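Glycerol dehydrogenase (Schizosaccharomyces pombe, PDB 1TA9) catalyses the oxidation of glycerol, probably to dihydroxyacetone with NAD(+) as electron acceptor and zinc as cofactor, and so takes part in glycerol assimilation. Local coordinates at residues Ala390-Asp395 against Phe405-Ile410; Ala314-Asn319 against Glu396-Met401; Thr341-Val346 against Ala411-Ala416. One frame throughout, in Å; residues are numbered along the deposited sequence.

Contact 1. Residues Ala390-Asp395 against Phe405-Ile410; sequences ATLRPD and FNPSQI
A capping box closes the start of the helix that begins at P407, in the helical part of the iron-containing alcohol dehydrogenase fold, and the side chain of L392, just past the end of helix 381-391, is pushed against that turn. L392 is the first residue to leave helical backbone angles, and its CB already heads for the opposite segment. CG stands anti to the carbonyl carbon (chi1 -66°), which carries it to 4.2 Å from F405 O. There the chain forks. Both methyls touch F405 O, CD1 at 3.5 Å and CD2 at 3.6 Å. CD1 alone goes on to the N406-P407 peptide, 3.2 Å from N406 C, a tight fit, with CD of the P407 ring and CG1 of I410 beside it. Leucine suits the place because its fork sets a methyl on each branch against F405 O. T391 and I410 add a second touch, tip to tip, between OG1 and CG2; the hydroxyl is bonded to V387 O, so OG1 can face the I410 methyl without losing a polar partner. I398, from the loop between the segments, touches L392, F405 and I410 alike. P407 fits a first helical turn, where its missing N-H costs no helix bond. N406 is the N-cap, and Q409, three residues on, completes the box: N406 N gives its hydrogen in plane to a lone pair of Q409 OE1, at 2.9 Å. N406 OD1 is gripped twice, by Q409 N at 3.0 Å in the carbonyl plane and by S408 OG at 2.7 Å from above that plane.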
# COMPACT_ATOMS: atom_id res chain seq x y z
N ALA B 390 32.91 -2.05 33.19
CA ALA B 390 33.80 -2.64 32.19
C ALA B 390 33.37 -2.22 30.79
O ALA B 390 34.19 -1.93 29.92
CB ALA B 390 33.79 -4.16 32.31
N THR B 391 32.06 -2.21 30.57
CA THR B 391 31.50 -1.84 29.28
C THR B 391 31.84 -0.40 28.89
O THR B 391 32.08 -0.10 27.72
CB THR B 391 29.96 -1.98 29.30
OG1 THR B 391 29.61 -3.34 29.56
CG2 THR B 391 29.36 -1.54 27.96
N LEU B 392 31.87 0.48 29.89
CA LEU B 392 32.13 1.89 29.64
C LEU B 392 33.58 2.36 29.70
O LEU B 392 33.84 3.56 29.73
CB LEU B 392 31.27 2.73 30.59
CG LEU B 392 29.76 2.61 30.33
CD1 LEU B 392 28.98 3.13 31.52
CD2 LEU B 392 29.39 3.37 29.06
N ARG B 393 34.53 1.43 29.72
CA ARG B 393 35.94 1.81 29.76
C ARG B 393 36.25 2.70 28.55
O ARG B 393 35.67 2.54 27.47
CB ARG B 393 36.82 0.55 29.77
CG ARG B 393 36.82 -0.15 31.12
CD ARG B 393 37.56 -1.48 31.12
NE ARG B 393 38.96 -1.34 30.72
CZ ARG B 393 39.43 -1.72 29.54
NH1 ARG B 393 40.72 -1.55 29.26
NH2 ARG B 393 38.63 -2.27 28.63
N PRO B 394 37.18 3.66 28.72
CA PRO B 394 37.57 4.59 27.66
C PRO B 394 37.81 4.02 26.26
O PRO B 394 37.42 4.63 25.26
CB PRO B 394 38.81 5.28 28.24
CG PRO B 394 39.34 4.29 29.22
CD PRO B 394 38.09 3.78 29.87
N ASP B 395 38.43 2.85 26.17
CA ASP B 395 38.71 2.24 24.87
C ASP B 395 37.56 1.47 24.23
O ASP B 395 37.67 1.04 23.08
CB ASP B 395 39.92 1.31 24.98
CG ASP B 395 41.16 2.01 25.50
OD1 ASP B 395 41.53 3.06 24.95
OD2 ASP B 395 41.76 1.49 26.47
N PHE B 405 26.10 6.79 28.23
CA PHE B 405 25.57 6.03 29.35
C PHE B 405 26.46 5.94 30.59
O PHE B 405 27.66 6.21 30.53
CB PHE B 405 25.28 4.60 28.89
CG PHE B 405 24.55 4.52 27.58
CD1 PHE B 405 25.26 4.36 26.40
CD2 PHE B 405 23.17 4.63 27.54
CE1 PHE B 405 24.58 4.32 25.17
CE2 PHE B 405 22.49 4.59 26.32
CZ PHE B 405 23.20 4.43 25.13
N ASN B 406 25.85 5.56 31.71
CA ASN B 406 26.59 5.36 32.95
C ASN B 406 26.42 3.88 33.30
O ASN B 406 25.55 3.20 32.75
CB ASN B 406 26.08 6.28 34.08
CG ASN B 406 24.61 6.09 34.40
OD1 ASN B 406 24.14 4.98 34.61
ND2 ASN B 406 23.88 7.20 34.45
N PRO B 407 27.24 3.36 34.22
CA PRO B 407 27.14 1.94 34.60
C PRO B 407 25.75 1.43 34.99
O PRO B 407 25.36 0.33 34.56
CB PRO B 407 28.15 1.82 35.74
CG PRO B 407 29.21 2.81 35.33
CD PRO B 407 28.37 4.00 34.91
N SER B 408 25.00 2.19 35.78
CA SER B 408 23.68 1.75 36.20
C SER B 408 22.74 1.56 35.01
O SER B 408 21.87 0.70 35.04
CB SER B 408 23.07 2.73 37.22
OG SER B 408 22.63 3.93 36.61
N GLN B 409 22.92 2.36 33.96
CA GLN B 409 22.08 2.24 32.77
C GLN B 409 22.40 0.95 32.03
O GLN B 409 21.51 0.32 31.45
CB GLN B 409 22.26 3.44 31.84
CG GLN B 409 21.65 4.72 32.39
CD GLN B 409 21.89 5.90 31.48
OE1 GLN B 409 23.04 6.26 31.21
NE2 GLN B 409 20.81 6.52 31.01
N ILE B 410 23.66 0.55 32.03
CA ILE B 410 24.06 -0.68 31.37
C ILE B 410 23.46 -1.85 32.16
O ILE B 410 22.84 -2.75 31.60
CB ILE B 410 25.59 -0.83 31.33
CG1 ILE B 410 26.21 0.38 30.61
CG2 ILE B 410 25.97 -2.13 30.63
CD1 ILE B 410 25.65 0.64 29.23

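Contact 2. Residues Ala314-Asn319 against Glu396-Met401. With ZN (zinc ion), chain I.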
# COMPACT_ATOMS: atom_id res chain seq x y z
N ALA B 314 26.82 -3.33 21.66
CA ALA B 314 26.74 -4.79 21.68
C ALA B 314 28.05 -5.47 22.06
O ALA B 314 28.10 -6.24 23.02
CB ALA B 314 26.27 -5.31 20.32
N HIS B 315 29.12 -5.20 21.32
CA HIS B 315 30.40 -5.83 21.64
C HIS B 315 31.02 -5.34 22.93
O HIS B 315 31.70 -6.10 23.63
CB HIS B 315 31.37 -5.67 20.47
CG HIS B 315 31.20 -6.73 19.42
ND1 HIS B 315 30.07 -6.82 18.64
CD2 HIS B 315 31.96 -7.80 19.10
CE1 HIS B 315 30.14 -7.90 17.88
NE2 HIS B 315 31.28 -8.51 18.15
N ALA B 316 30.79 -4.08 23.27
CA ALA B 316 31.32 -3.54 24.52
C ALA B 316 30.66 -4.31 25.67
O ALA B 316 31.31 -4.65 26.67
CB ALA B 316 31.01 -2.06 24.62
N ILE B 317 29.37 -4.60 25.51
CA ILE B 317 28.63 -5.34 26.52
C ILE B 317 29.14 -6.77 26.59
O ILE B 317 29.23 -7.35 27.67
CB ILE B 317 27.12 -5.31 26.21
CG1 ILE B 317 26.62 -3.87 26.30
CG2 ILE B 317 26.36 -6.20 27.19
CD1 ILE B 317 25.23 -3.66 25.75
N HIS B 318 29.47 -7.34 25.43
CA HIS B 318 30.01 -8.69 25.38
C HIS B 318 31.29 -8.74 26.20
O HIS B 318 31.51 -9.68 26.97
CB HIS B 318 30.29 -9.10 23.93
CG HIS B 318 31.35 -10.15 23.79
ND1 HIS B 318 32.69 -9.88 23.91
CD2 HIS B 318 31.26 -11.48 23.55
CE1 HIS B 318 33.39 -10.99 23.75
NE2 HIS B 318 32.54 -11.98 23.53
N ASN B 319 32.14 -7.72 26.04
CA ASN B 319 33.40 -7.67 26.78
C ASN B 319 33.16 -7.48 28.27
O ASN B 319 33.89 -8.04 29.09
CB ASN B 319 34.28 -6.53 26.24
CG ASN B 319 34.69 -6.75 24.80
OD1 ASN B 319 34.78 -7.88 24.33
ND2 ASN B 319 34.97 -5.66 24.09
N GLU B 396 36.46 1.30 24.96
CA GLU B 396 35.32 0.55 24.44
C GLU B 396 34.56 1.18 23.28
O GLU B 396 34.44 2.41 23.18
CB GLU B 396 34.34 0.22 25.57
CG GLU B 396 34.69 -1.07 26.31
CD GLU B 396 34.70 -2.30 25.41
OE1 GLU B 396 34.21 -2.21 24.26
OE2 GLU B 396 35.20 -3.36 25.85
N SER B 397 34.05 0.33 22.40
CA SER B 397 33.32 0.76 21.22
C SER B 397 31.98 1.44 21.51
O SER B 397 31.41 2.09 20.63
CB SER B 397 33.09 -0.43 20.28
OG SER B 397 32.37 -1.46 20.93
N ILE B 398 31.47 1.30 22.73
CA ILE B 398 30.19 1.91 23.06
C ILE B 398 30.26 3.44 22.94
O ILE B 398 29.24 4.10 22.72
CB ILE B 398 29.73 1.51 24.49
CG1 ILE B 398 28.28 1.96 24.71
CG2 ILE B 398 30.64 2.12 25.55
CD1 ILE B 398 27.65 1.35 25.94
N HIS B 399 31.46 4.00 23.05
CA HIS B 399 31.62 5.44 22.95
C HIS B 399 31.43 5.99 21.54
O HIS B 399 31.44 7.21 21.35
CB HIS B 399 32.99 5.83 23.51
CG HIS B 399 33.19 5.43 24.94
ND1 HIS B 399 32.42 5.93 25.96
CD2 HIS B 399 34.01 4.51 25.50
CE1 HIS B 399 32.76 5.35 27.10
NE2 HIS B 399 33.72 4.48 26.84
N ASN B 400 31.24 5.11 20.56
CA ASN B 400 31.01 5.56 19.19
C ASN B 400 29.57 6.04 19.06
O ASN B 400 29.23 6.77 18.13
CB ASN B 400 31.24 4.42 18.18
CG ASN B 400 32.71 4.09 18.00
OD1 ASN B 400 33.57 4.97 18.00
ND2 ASN B 400 33.02 2.80 17.84
N MET B 401 28.72 5.63 20.00
CA MET B 401 27.31 6.04 19.99
C MET B 401 27.16 7.48 20.46
O MET B 401 27.84 7.91 21.40
CB MET B 401 26.48 5.11 20.88
CG MET B 401 26.41 3.68 20.38
SD MET B 401 25.51 2.56 21.47
CE MET B 401 23.80 3.04 21.16
ZN ZN I . 32.07 -10.31 17.17
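The N319 amide and the E396 carboxylate, their planes 42° apart, meet across this buried contact in the metal-binding helical part of the fold: ND2 gives OE2 a fairly straight bond of 2.9 Å on the syn lone pair. Imidazoles support each side. The H318 ring has the amide carbon of N319 at its edge, in plane, and ND1 donates to N319 OD1 over 2.9 Å from well above the amide plane; the same ring pairs edge-to-face with that of H333. Within the 3-10 segment 397-400, I398 CG2 lies over the centre of one face of the H399 ring, 4.0 Å above it. The other oxygen of E396, OE1, uses its anti lone pair for S397 N at 3.2 Å, so the acid anchors the first turn of that segment. A bend at chi2 (-60°) folds the glutamate back so that OE1 presses on A316, 3.2 Å from CB; an alanine suits a spot where the two backbones come so close. A316 CB also meets I398 CB, and S397 OG turns to A312 O. H315 binds zinc through NE2 at 2.2 Å, with D232 and H333 as further ligands, and probably binds substrate too, consistent with the glycerol beside it. Its ND1 is hydrogen-bonded to E239, a second-shell acid that probably orients the ring and makes it a stronger ligand. Helix 333-347 packs on A314, H315 and I317, helix 223-245 touches both segments, and F198 of strand 198-203 packs on N319 and E396.

Contact 3. Residues Thr341-Val346 against Ala411-Ala416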
# COMPACT_ATOMS: atom_id res chain seq x y z
N THR B 341 23.45 -7.56 21.81
CA THR B 341 22.76 -6.81 20.78
C THR B 341 21.37 -6.42 21.29
O THR B 341 20.89 -5.32 21.03
CB THR B 341 22.65 -7.64 19.48
OG1 THR B 341 23.97 -7.95 19.01
CG2 THR B 341 21.91 -6.86 18.39
N LEU B 342 20.72 -7.32 22.02
CA LEU B 342 19.41 -7.02 22.58
C LEU B 342 19.56 -5.91 23.61
O LEU B 342 18.69 -5.05 23.75
CB LEU B 342 18.78 -8.25 23.23
CG LEU B 342 18.32 -9.37 22.29
CD1 LEU B 342 17.64 -10.47 23.10
CD2 LEU B 342 17.35 -8.82 21.25
N VAL B 343 20.68 -5.92 24.33
CA VAL B 343 20.91 -4.88 25.33
C VAL B 343 21.07 -3.55 24.60
O VAL B 343 20.55 -2.52 25.05
CB VAL B 343 22.19 -5.16 26.16
CG1 VAL B 343 22.41 -4.03 27.16
CG2 VAL B 343 22.05 -6.50 26.91
N GLN B 344 21.76 -3.55 23.46
CA GLN B 344 21.93 -2.30 22.71
C GLN B 344 20.56 -1.81 22.25
O GLN B 344 20.32 -0.60 22.18
CB GLN B 344 22.85 -2.45 21.49
CG GLN B 344 22.98 -1.13 20.72
CD GLN B 344 24.13 -1.08 19.74
OE1 GLN B 344 25.17 -1.71 19.95
NE2 GLN B 344 23.96 -0.32 18.66
N VAL B 345 19.67 -2.74 21.93
CA VAL B 345 18.33 -2.39 21.48
C VAL B 345 17.58 -1.67 22.59
O VAL B 345 16.78 -0.76 22.33
CB VAL B 345 17.55 -3.66 21.04
CG1 VAL B 345 16.06 -3.36 20.95
CG2 VAL B 345 18.07 -4.13 19.69
N VAL B 346 17.83 -2.07 23.83
CA VAL B 346 17.20 -1.43 24.97
C VAL B 346 17.80 -0.04 25.14
O VAL B 346 17.09 0.94 25.38
CB VAL B 346 17.41 -2.26 26.26
CG1 VAL B 346 16.85 -1.52 27.47
CG2 VAL B 346 16.72 -3.62 26.11
N ALA B 411 23.65 -1.81 33.48
CA ALA B 411 23.13 -2.85 34.35
C ALA B 411 21.61 -2.98 34.21
O ALA B 411 21.08 -4.10 34.15
CB ALA B 411 23.50 -2.56 35.79
N ASP B 412 20.92 -1.85 34.18
CA ASP B 412 19.46 -1.85 34.05
C ASP B 412 19.00 -2.48 32.74
O ASP B 412 18.03 -3.24 32.70
CB ASP B 412 18.91 -0.43 34.13
CG ASP B 412 18.74 0.06 35.56
OD1 ASP B 412 19.05 -0.70 36.50
OD2 ASP B 412 18.28 1.21 35.73
N ALA B 413 19.71 -2.14 31.66
CA ALA B 413 19.36 -2.65 30.34
C ALA B 413 19.58 -4.16 30.23
O ALA B 413 18.83 -4.86 29.55
CB ALA B 413 20.17 -1.92 29.26
N ILE B 414 20.61 -4.67 30.90
CA ILE B 414 20.88 -6.10 30.88
C ILE B 414 19.70 -6.84 31.52
O ILE B 414 19.25 -7.87 31.01
CB ILE B 414 22.18 -6.44 31.65
CG1 ILE B 414 23.39 -5.97 30.84
CG2 ILE B 414 22.25 -7.93 31.94
CD1 ILE B 414 24.72 -6.15 31.56
N LYS B 415 19.19 -6.31 32.63
CA LYS B 415 18.06 -6.92 33.30
C LYS B 415 16.77 -6.71 32.52
O LYS B 415 15.90 -7.57 32.50
CB LYS B 415 17.90 -6.36 34.72
CG LYS B 415 18.95 -6.90 35.69
CD LYS B 415 18.77 -6.36 37.11
CE LYS B 415 19.20 -4.90 37.21
NZ LYS B 415 19.21 -4.42 38.64
N ALA B 416 16.66 -5.56 31.85
CA ALA B 416 15.47 -5.27 31.06
C ALA B 416 15.34 -6.30 29.94
O ALA B 416 14.25 -6.81 29.69
CB ALA B 416 15.56 -3.86 30.48
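Helices 333-347 and 407-428 cross steeply here, their segment axes 8.6 Å apart at the closest and 112° between their directions, with V343 and I414 bringing the backbones to 5.7 Å between CA atoms. The join, within the helical part of the iron-containing alcohol dehydrogenase fold, is apolar packing of small and branched side chains. A413 sits in the middle, its CB aimed at the opposite helix and received by two valines one turn apart: V343 CG1 at 3.7 Å and V346 CG1 at 3.8 Å. Both valines hold CG1 anti to the backbone N (chi1 179° and 175°), the arrangement that sends equivalent methyls to the same alanine. The other methyl of V343, CG2, passes obliquely along I414, 4.2 Å from both its CA and CG1; I414 points its CB away from the valines and offers its flank. One turn beyond A413, A416 CB meets V346 CG1 at 4.0 Å. Alanine suits these two positions because a single methyl lets the helices approach closely, and the branched valines supply the methyls that meet them. V417 and Y420 extend the packing along helix 407-428, and I414 O accepts from Y339 OH. Helix 381-391 packs on I414 of one helix through L384 and V387, helix 352-364 on V345 of the other through F355 and L358, while D412 forms a salt bridge with R76 of a neighbouring subunit, whose T288 packs on V346 and A416.

In the fold
The three contacts lie on one side of the chain's centre and join the C-terminal helices to one another and, through contact 2, to the helix carrying the zinc ligand H315. Contacts 1 and 2, with centres about 8 Å apart, meet where H399 NE2 donates to R393 O at 2.8 Å, joining the end of helix 381-391 to the 3-10 segment. Contact 3 is about 12 Å from each of the others by centres; it shares helix 407-428 with contact 1, and reaches contact 2 through Q344 OE1, 2.9 Å from A314 N, and through I317 against V343. The side chains of T391 and V343 come to about 9 and 11 Å from the side chain of H315.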